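PDB 4GNR: ABC transporter substrate-binding protein-branched chain amino acid transport from Streptococcus pneumoniae, which binds isoleucine in a cleft and probably delivers branched-chain amino acids to an ABC transporter for import. Local coordinates for residues S104-Q109 and S280-L285; S252-T257 and G318-T323; I10-E15 and D288-V293. All coordinates share one frame; numbering follows the deposited sequence.

Close to the N terminus, strand 7-14 supplies 10-15, whose partner 288-293 arrives after 272 intervening residues; interaction 3 therefore closes the longest loop. Interaction 1 falls wholly within that span, joining 104-109, just after strand 102-104, to the first turn of helix 281-297. Interaction 2 starts at 252-257, still between the two ends of both others, but finishes at 318-323, beyond them, so it crosses each. Helix 281-297 is common ground: its start reaches the isoleucine pocket in interaction 1, its middle packs on the five-stranded parallel sheet in interaction 3, and Asp288 binds Val319 N and Thr320 OG1 of the hairpin in interaction 2.

Interaction 1: S104-Q109 and S280-L285; sequences SPSATQ and STFAAL. With ILE (isoleucine), chain B.
The loop 104-109 passes the start of helix 281-297 with Pro105 and Leu285 nearest, their CA atoms 5.3 Å apart, and with Ser106 abreast of Phe282. No hydrogen bond joins the two segments. Pro105 sets its CB against Leu285 CB at 3.8 Å, and the leucine side chain lies alongside the proline carbonyl, with Leu285 CD1 3.6 Å from Pro105 O. One residue on, Ser106 CB lies 3.7 Å from Phe282 CD1, oblique to the ring. The serine hydroxyl bonds to Ala83 O and Glu27 OE2, and the methylene packs on the ring.

Phe282 stands with CG opposite its own carbonyl carbon (chi1 -58°), which brings a ring face against the isoleucine side chain. The ligand methyl CD1 sits 3.6 Å above the plane of the Phe282 ring, displaced toward the rim, while Thr281 CG2 covers the centre of the other face. The ring is thus held between the ligand methyl and the methyl of the preceding threonine.

At the polar end of the ligand, Thr108 N gives a nearly straight bond (166°) to carboxylate atom OXT at 2.9 Å. The ligand ammonium is gripped by Ser106 O and by Thr108 OG1, the latter 2.8 Å from isoleucine N; Thr108 OG1 is itself tied to Asp126. Ser104 OG accepts from the backbone N of both Ser106 and Ala107, an ST turn and ST motif that shape this binding loop. Ser280 caps the helix through Phe282 N. Ser85, Tyr205 and Asp229 add further bonds to the ligand. Here is the isoleucine site of a protein of the periplasmic binding protein family: loop backbone and hydroxyls read the amino acid head group, and an aromatic ring receives its aliphatic tail.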
loop_
_atom_site.group_PDB
_atom_site.type_symbol
_atom_site.label_atom_id
_atom_site.label_comp_id
_atom_site.label_asym_id
_atom_site.label_seq_id
_atom_site.Cartn_x
_atom_site.Cartn_y
_atom_site.Cartn_z
ATOM N N SER A 104 -1.661 2.282 9.995
ATOM C CA SER A 104 -1.790 2.332 8.541
ATOM C C SER A 104 -1.327 0.985 7.994
ATOM O O SER A 104 -0.172 0.586 8.230
ATOM C CB SER A 104 -0.938 3.399 7.877
ATOM O OG SER A 104 -0.986 3.210 6.469
ATOM N N PRO A 105 -2.187 0.266 7.274
ATOM C CA PRO A 105 -1.731 -1.008 6.722
ATOM C C PRO A 105 -0.606 -0.882 5.693
ATOM O O PRO A 105 0.155 -1.827 5.507
ATOM C CB PRO A 105 -3.013 -1.539 6.009
ATOM C CG PRO A 105 -4.164 -0.870 6.739
ATOM C CD PRO A 105 -3.618 0.520 7.030
ATOM N N SER A 106 -0.510 0.302 5.067
ATOM C CA SER A 106 0.206 0.405 3.791
ATOM C C SER A 106 1.019 1.654 3.532
ATOM O O SER A 106 1.586 1.765 2.442
ATOM C CB SER A 106 -0.867 0.277 2.673
ATOM O OG SER A 106 -1.938 1.199 2.909
ATOM N N ALA A 107 1.132 2.569 4.495
ATOM C CA ALA A 107 1.915 3.816 4.273
ATOM C C ALA A 107 3.408 3.460 4.357
ATOM O O ALA A 107 3.901 3.104 5.420
ATOM C CB ALA A 107 1.535 4.867 5.283
ATOM N N THR A 108 4.111 3.616 3.238
ATOM C CA THR A 108 5.498 3.185 3.092
ATOM C C THR A 108 6.549 4.268 3.295
ATOM O O THR A 108 7.754 3.980 3.223
ATOM C CB THR A 108 5.685 2.549 1.687
ATOM O OG1 THR A 108 5.248 3.493 0.698
ATOM C CG2 THR A 108 4.893 1.251 1.535
ATOM N N GLN A 109 6.163 5.499 3.581
ATOM C CA GLN A 109 7.154 6.576 3.733
ATOM C C GLN A 109 8.200 6.255 4.777
ATOM O O GLN A 109 7.894 5.863 5.893
ATOM C CB GLN A 109 6.437 7.888 4.089
ATOM C CG GLN A 109 7.326 9.085 4.406
ATOM C CD GLN A 109 6.488 10.328 4.737
ATOM O OE1 GLN A 109 5.577 10.676 3.978
ATOM N NE2 GLN A 109 6.818 11.017 5.853
ATOM N N SER A 280 -6.740 -7.063 -3.583
ATOM C CA SER A 280 -5.376 -6.588 -3.835
ATOM C C SER A 280 -4.573 -6.748 -2.528
ATOM O O SER A 280 -5.110 -7.031 -1.449
ATOM C CB SER A 280 -5.279 -5.134 -4.240
ATOM O OG SER A 280 -5.451 -4.292 -3.145
ATOM N N THR A 281 -3.275 -6.491 -2.646
ATOM C CA THR A 281 -2.370 -6.521 -1.508
ATOM C C THR A 281 -2.863 -5.573 -0.414
ATOM O O THR A 281 -2.567 -5.812 0.765
ATOM C CB THR A 281 -0.928 -6.120 -1.948
ATOM O OG1 THR A 281 -0.024 -6.326 -0.874
ATOM C CG2 THR A 281 -0.823 -4.716 -2.459
ATOM N N PHE A 282 -3.568 -4.492 -0.768
ATOM C CA PHE A 282 -4.019 -3.539 0.238
ATOM C C PHE A 282 -5.185 -4.095 1.046
ATOM O O PHE A 282 -5.275 -3.840 2.245
ATOM C CB PHE A 282 -4.280 -2.184 -0.407
ATOM C CG PHE A 282 -3.040 -1.673 -1.096
ATOM C CD1 PHE A 282 -1.860 -1.527 -0.380
ATOM C CD2 PHE A 282 -3.017 -1.380 -2.439
ATOM C CE1 PHE A 282 -0.671 -1.128 -1.002
ATOM C CE2 PHE A 282 -1.839 -0.946 -3.067
ATOM C CZ PHE A 282 -0.666 -0.836 -2.347
ATOM N N ALA A 283 -6.096 -4.832 0.398
ATOM C CA ALA A 283 -7.159 -5.513 1.154
ATOM C C ALA A 283 -6.530 -6.513 2.144
ATOM O O ALA A 283 -6.986 -6.623 3.289
ATOM C CB ALA A 283 -8.112 -6.242 0.226
ATOM N N ALA A 284 -5.515 -7.258 1.691
ATOM C CA ALA A 284 -4.853 -8.249 2.540
ATOM C C ALA A 284 -4.170 -7.573 3.746
ATOM O O ALA A 284 -4.306 -8.024 4.882
ATOM C CB ALA A 284 -3.844 -9.032 1.705
ATOM N N LEU A 285 -3.424 -6.494 3.496
ATOM C CA LEU A 285 -2.763 -5.776 4.590
ATOM C C LEU A 285 -3.782 -5.223 5.584
ATOM O O LEU A 285 -3.555 -5.284 6.789
ATOM C CB LEU A 285 -1.887 -4.636 4.058
ATOM C CG LEU A 285 -0.565 -5.075 3.409
ATOM C CD1 LEU A 285 0.015 -3.940 2.580
ATOM C CD2 LEU A 285 0.458 -5.544 4.451
HETATM N N ILE B . 2.611 2.836 -0.159
HETATM C CA ILE B . 1.836 3.965 -0.744
HETATM C C ILE B . 1.865 5.145 0.222
HETATM O O ILE B . 1.286 6.199 -0.114
HETATM C CB ILE B . 0.443 3.536 -1.299
HETATM C CG1 ILE B . -0.301 2.674 -0.306
HETATM C CG2 ILE B . 0.479 2.736 -2.717
HETATM C CD1 ILE B . -1.692 2.317 -0.782
HETATM O OXT ILE B . 2.502 5.008 1.286
#

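Interaction 2: S252-T257 and G318-T323; sequences SGFSTT and GVTGQT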
loop_
_atom_site.group_PDB
_atom_site.type_symbol
_atom_site.label_atom_id
_atom_site.label_comp_id
_atom_site.label_asym_id
_atom_site.label_seq_id
_atom_site.Cartn_x
_atom_site.Cartn_y
_atom_site.Cartn_z
ATOM N N SER A 252 4.754 -6.031 -4.732
ATOM C CA SER A 252 3.540 -6.319 -3.993
ATOM C C SER A 252 3.907 -6.973 -2.667
ATOM O O SER A 252 4.946 -7.581 -2.506
ATOM C CB SER A 252 2.606 -7.231 -4.769
ATOM O OG SER A 252 1.403 -7.425 -4.067
ATOM N N GLY A 253 2.988 -6.918 -1.719
ATOM C CA GLY A 253 3.159 -7.554 -0.410
ATOM C C GLY A 253 2.259 -8.749 -0.205
ATOM O O GLY A 253 2.153 -9.228 0.906
ATOM N N PHE A 254 1.662 -9.242 -1.282
ATOM C CA PHE A 254 0.727 -10.364 -1.232
ATOM C C PHE A 254 0.733 -11.094 -2.570
ATOM O O PHE A 254 0.640 -10.466 -3.619
ATOM C CB PHE A 254 -0.715 -9.848 -0.939
ATOM C CG PHE A 254 -1.770 -10.956 -0.792
ATOM C CD1 PHE A 254 -1.724 -11.798 0.296
ATOM C CD2 PHE A 254 -2.794 -11.132 -1.695
ATOM C CE1 PHE A 254 -2.641 -12.813 0.478
ATOM C CE2 PHE A 254 -3.733 -12.151 -1.502
ATOM C CZ PHE A 254 -3.626 -12.998 -0.412
ATOM N N SER A 255 0.861 -12.411 -2.508
ATOM C CA SER A 255 0.844 -13.246 -3.698
ATOM C C SER A 255 -0.009 -14.476 -3.493
ATOM O O SER A 255 0.051 -15.127 -2.466
ATOM C CB SER A 255 2.239 -13.739 -4.065
ATOM O OG SER A 255 2.201 -14.679 -5.137
ATOM N N THR A 256 -0.774 -14.791 -4.531
ATOM C CA THR A 256 -1.657 -15.987 -4.571
ATOM C C THR A 256 -1.031 -17.230 -5.244
ATOM O O THR A 256 -1.699 -18.264 -5.424
ATOM C CB THR A 256 -2.977 -15.754 -5.379
ATOM O OG1 THR A 256 -2.697 -15.718 -6.787
ATOM C CG2 THR A 256 -3.673 -14.513 -4.945
ATOM N N THR A 257 0.236 -17.156 -5.621
ATOM C CA THR A 257 0.868 -18.320 -6.252
ATOM C C THR A 257 2.216 -18.783 -5.738
ATOM O O THR A 257 2.527 -19.986 -5.746
ATOM C CB THR A 257 1.152 -18.050 -7.739
ATOM O OG1 THR A 257 2.080 -16.963 -7.876
ATOM C CG2 THR A 257 -0.144 -17.760 -8.490
ATOM N N GLY A 318 -0.430 -13.786 9.799
ATOM C CA GLY A 318 -1.624 -13.379 9.082
ATOM C C GLY A 318 -1.587 -13.748 7.617
ATOM O O GLY A 318 -0.791 -14.575 7.158
ATOM N N VAL A 319 -2.466 -13.094 6.885
ATOM C CA VAL A 319 -2.622 -13.284 5.455
ATOM C C VAL A 319 -1.379 -12.891 4.676
ATOM O O VAL A 319 -0.991 -13.560 3.703
ATOM C CB VAL A 319 -3.825 -12.438 4.960
ATOM C CG1 VAL A 319 -3.916 -12.432 3.443
ATOM C CG2 VAL A 319 -5.116 -12.943 5.599
ATOM N N THR A 320 -0.717 -11.846 5.166
ATOM C CA THR A 320 0.499 -11.285 4.547
ATOM C C THR A 320 1.747 -11.753 5.305
ATOM O O THR A 320 2.748 -11.035 5.418
ATOM C CB THR A 320 0.449 -9.744 4.442
ATOM O OG1 THR A 320 0.448 -9.138 5.731
ATOM C CG2 THR A 320 -0.762 -9.286 3.637
ATOM N N GLY A 321 1.708 -12.972 5.817
ATOM C CA GLY A 321 2.836 -13.516 6.545
ATOM C C GLY A 321 2.913 -12.968 7.947
ATOM O O GLY A 321 1.910 -12.601 8.567
ATOM N N GLN A 322 4.128 -12.884 8.450
ATOM C CA GLN A 322 4.294 -12.440 9.802
ATOM C C GLN A 322 4.240 -10.908 9.932
ATOM O O GLN A 322 4.553 -10.164 8.990
ATOM C CB GLN A 322 5.677 -12.898 10.340
ATOM C CG GLN A 322 5.861 -12.789 11.844
ATOM C CD GLN A 322 7.267 -13.154 12.313
ATOM O OE1 GLN A 322 8.265 -12.670 11.771
ATOM N NE2 GLN A 322 7.350 -13.931 13.385
ATOM N N THR A 323 3.786 -10.488 11.117
ATOM C CA THR A 323 3.960 -9.099 11.575
ATOM C C THR A 323 4.715 -9.208 12.909
ATOM O O THR A 323 4.262 -9.906 13.814
ATOM C CB THR A 323 2.676 -8.310 11.770
ATOM O OG1 THR A 323 2.093 -8.052 10.495
ATOM C CG2 THR A 323 2.935 -6.973 12.421
#
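A tight hairpin, strands 316-318 and 321-323 joined by the type I beta turn Gly318 to Gly321, presents Val319 and Thr320 to Phe254 in the loop that leads from strand 248-252 to helix 262-275. Phe254 CG lies anti to the backbone N (chi1 -177°), swinging the ring out to the turn. Val319 O approaches the ring edge in its plane, 3.7 Å from Phe254 CE1. The valine and phenylalanine side chains cross obliquely, with CG1 the nearest valine side-chain atom; its very short approach to CE1 is doubtful, since Val319 has two conformers and only one is described. Thr320 offers its methyl: CG2 is 4.0 Å from Gly253 O and 4.3 Å from Phe254 CD1.

The threonine hydroxyl OG1 is instead bound to Asp288 and Lys333, and Val319 N also goes to Asp288, so the turn is held to helix 281-297 rather than to the loop. Thr281 and Ala264, from helices 281-297 and 262-275, also pack on Phe254. With no hydrogen bond between the segments, the contact rests on van der Waals packing of methyls and a ring, two carbonyl oxygens at its margin, while Val319 N and Thr320 OG1 bond outside it.

Interaction 3: I10-E15 and D288-V293; sequences IGFNFE and DSVHLV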
loop_
_atom_site.group_PDB
_atom_site.type_symbol
_atom_site.label_atom_id
_atom_site.label_comp_id
_atom_site.label_asym_id
_atom_site.label_seq_id
_atom_site.Cartn_x
_atom_site.Cartn_y
_atom_site.Cartn_z
ATOM N N ILE A 10 -14.116 0.905 16.785
ATOM C CA ILE A 10 -12.931 0.994 15.920
ATOM C C ILE A 10 -13.230 1.906 14.727
ATOM O O ILE A 10 -14.227 1.682 14.010
ATOM C CB ILE A 10 -12.494 -0.402 15.386
ATOM C CG1 ILE A 10 -12.171 -1.333 16.560
ATOM C CG2 ILE A 10 -11.286 -0.254 14.420
ATOM C CD1 ILE A 10 -11.097 -0.808 17.466
ATOM N N GLY A 11 -12.389 2.930 14.508
ATOM C CA GLY A 11 -12.613 3.795 13.365
ATOM C C GLY A 11 -11.827 3.330 12.148
ATOM O O GLY A 11 -10.737 2.773 12.293
ATOM N N PHE A 12 -12.416 3.543 10.980
ATOM C CA PHE A 12 -11.714 3.408 9.717
ATOM C C PHE A 12 -11.553 4.848 9.167
ATOM O O PHE A 12 -12.523 5.634 9.182
ATOM C CB PHE A 12 -12.423 2.597 8.639
ATOM C CG PHE A 12 -12.710 1.141 8.941
ATOM C CD1 PHE A 12 -12.125 0.453 9.984
ATOM C CD2 PHE A 12 -13.529 0.440 8.060
ATOM C CE1 PHE A 12 -12.399 -0.894 10.181
ATOM C CE2 PHE A 12 -13.785 -0.902 8.229
ATOM C CZ PHE A 12 -13.232 -1.574 9.304
ATOM N N ASN A 13 -10.368 5.152 8.649
ATOM C CA ASN A 13 -10.082 6.464 8.024
ATOM C C ASN A 13 -9.443 6.123 6.671
ATOM O O ASN A 13 -8.227 5.953 6.596
ATOM C CB ASN A 13 -9.144 7.264 8.905
ATOM C CG ASN A 13 -8.831 8.639 8.359
ATOM O OD1 ASN A 13 -9.165 8.958 7.218
ATOM N ND2 ASN A 13 -8.174 9.470 9.175
ATOM N N PHE A 14 -10.278 5.953 5.646
ATOM C CA PHE A 14 -9.797 5.458 4.368
ATOM C C PHE A 14 -10.126 6.375 3.204
ATOM O O PHE A 14 -11.150 7.066 3.181
ATOM C CB PHE A 14 -10.359 4.047 4.049
ATOM C CG PHE A 14 -9.846 2.935 4.936
ATOM C CD1 PHE A 14 -8.477 2.707 5.104
ATOM C CD2 PHE A 14 -10.740 2.006 5.485
ATOM C CE1 PHE A 14 -8.027 1.614 5.865
ATOM C CE2 PHE A 14 -10.288 0.935 6.220
ATOM C CZ PHE A 14 -8.932 0.733 6.416
ATOM N N GLU A 15 -9.273 6.278 2.188
ATOM C CA GLU A 15 -9.396 6.991 0.905
ATOM C C GLU A 15 -10.450 6.216 0.075
ATOM O O GLU A 15 -10.117 5.397 -0.783
ATOM C CB GLU A 15 -8.066 6.994 0.185
ATOM C CG GLU A 15 -6.875 7.721 0.887
ATOM C CD GLU A 15 -6.085 6.957 1.950
ATOM O OE1 GLU A 15 -6.637 6.072 2.632
ATOM O OE2 GLU A 15 -4.898 7.309 2.125
ATOM N N ASP A 288 -5.201 -7.935 7.879
ATOM C CA ASP A 288 -4.237 -8.202 8.945
ATOM C C ASP A 288 -4.217 -7.078 9.988
ATOM O O ASP A 288 -4.107 -7.366 11.183
ATOM C CB ASP A 288 -2.833 -8.449 8.404
ATOM C CG ASP A 288 -2.614 -9.867 7.896
ATOM O OD1 ASP A 288 -3.503 -10.727 8.038
ATOM O OD2 ASP A 288 -1.480 -10.108 7.402
ATOM N N SER A 289 -4.292 -5.817 9.566
ATOM C CA SER A 289 -4.280 -4.709 10.522
ATOM C C SER A 289 -5.451 -4.814 11.503
ATOM O O SER A 289 -5.276 -4.551 12.703
ATOM C CB SER A 289 -4.272 -3.357 9.842
ATOM O OG SER A 289 -3.006 -2.990 9.305
ATOM N N VAL A 290 -6.639 -5.165 11.008
ATOM C CA VAL A 290 -7.778 -5.336 11.922
ATOM C C VAL A 290 -7.498 -6.453 12.929
ATOM O O VAL A 290 -7.772 -6.302 14.112
ATOM C CB VAL A 290 -9.091 -5.566 11.162
ATOM C CG1 VAL A 290 -10.190 -6.039 12.110
ATOM C CG2 VAL A 290 -9.495 -4.313 10.426
ATOM N N HIS A 291 -6.985 -7.599 12.461
ATOM C CA HIS A 291 -6.668 -8.683 13.395
ATOM C C HIS A 291 -5.615 -8.262 14.414
ATOM O O HIS A 291 -5.693 -8.663 15.584
ATOM C CB HIS A 291 -6.249 -9.949 12.646
ATOM C CG HIS A 291 -7.404 -10.739 12.178
ATOM N ND1 HIS A 291 -8.072 -11.572 13.044
ATOM C CD2 HIS A 291 -8.046 -10.814 10.998
ATOM C CE1 HIS A 291 -9.073 -12.150 12.414
ATOM N NE2 HIS A 291 -9.080 -11.717 11.168
ATOM N N LEU A 292 -4.614 -7.506 13.995
ATOM C CA LEU A 292 -3.590 -7.025 14.926
ATOM C C LEU A 292 -4.241 -6.183 16.037
ATOM O O LEU A 292 -3.914 -6.331 17.229
ATOM C CB LEU A 292 -2.540 -6.188 14.178
ATOM C CG LEU A 292 -1.532 -7.023 13.376
ATOM C CD1 LEU A 292 -0.853 -6.203 12.309
ATOM C CD2 LEU A 292 -0.496 -7.641 14.323
ATOM N N VAL A 293 -5.129 -5.278 15.651
ATOM C CA VAL A 293 -5.841 -4.416 16.616
ATOM C C VAL A 293 -6.759 -5.251 17.511
ATOM O O VAL A 293 -6.781 -5.049 18.732
ATOM C CB VAL A 293 -6.610 -3.311 15.901
ATOM C CG1 VAL A 293 -7.557 -2.578 16.848
ATOM C CG2 VAL A 293 -5.635 -2.330 15.221
#
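Strand 10-14 and the helical turns 288-293 run in roughly opposite directions, one layer apart, and come closest at Ile10 and Val293, whose CA atoms are 8.9 Å from each other. At that spacing only side chains bridge the gap. The strand's backbone bonds go to its neighbours, Ile10 and Phe12 pairing with strand 48-55 and Gly11 with strand 78-80. The helix keeps its own i to i+4 bonds, for example Leu292 N to Asp288 O at 2.9 Å.

Ile10 and Val293 reach toward each other tip to tip, Ile10 CD1 meeting Val293 CG1 at 4.0 Å. In the isoleucine conformer described, one of two, chi1 (-59°) sets CG1 opposite the carbonyl carbon, and chi2 (-58°) then turns CD1 toward Val293. Val293 answers with CG1, the branch anti to its backbone N (chi1 169°).

Two residues along the strand and one turn back on the helix, a second, looser touch follows: Phe12 CE1 lies 4.5 Å from Val290 CG2, with the methyl oblique to the ring. Ala31 of helix 21-40 touches both Phe12 and Val290, so the two helices share the covering of this side of the sheet. Val293 also rests on Ala78 and Ile103, which extends the helix's footing over the next strands. Everything across the interface is hydrocarbon, and all four residues are buried.

What results is helix-on-sheet packing in an alpha/beta lobe of a protein of the periplasmic binding protein family, where a parallel sheet built from the N-terminal part of the chain is covered by a helix that comes only after the chain has built strands and helices of the other lobe.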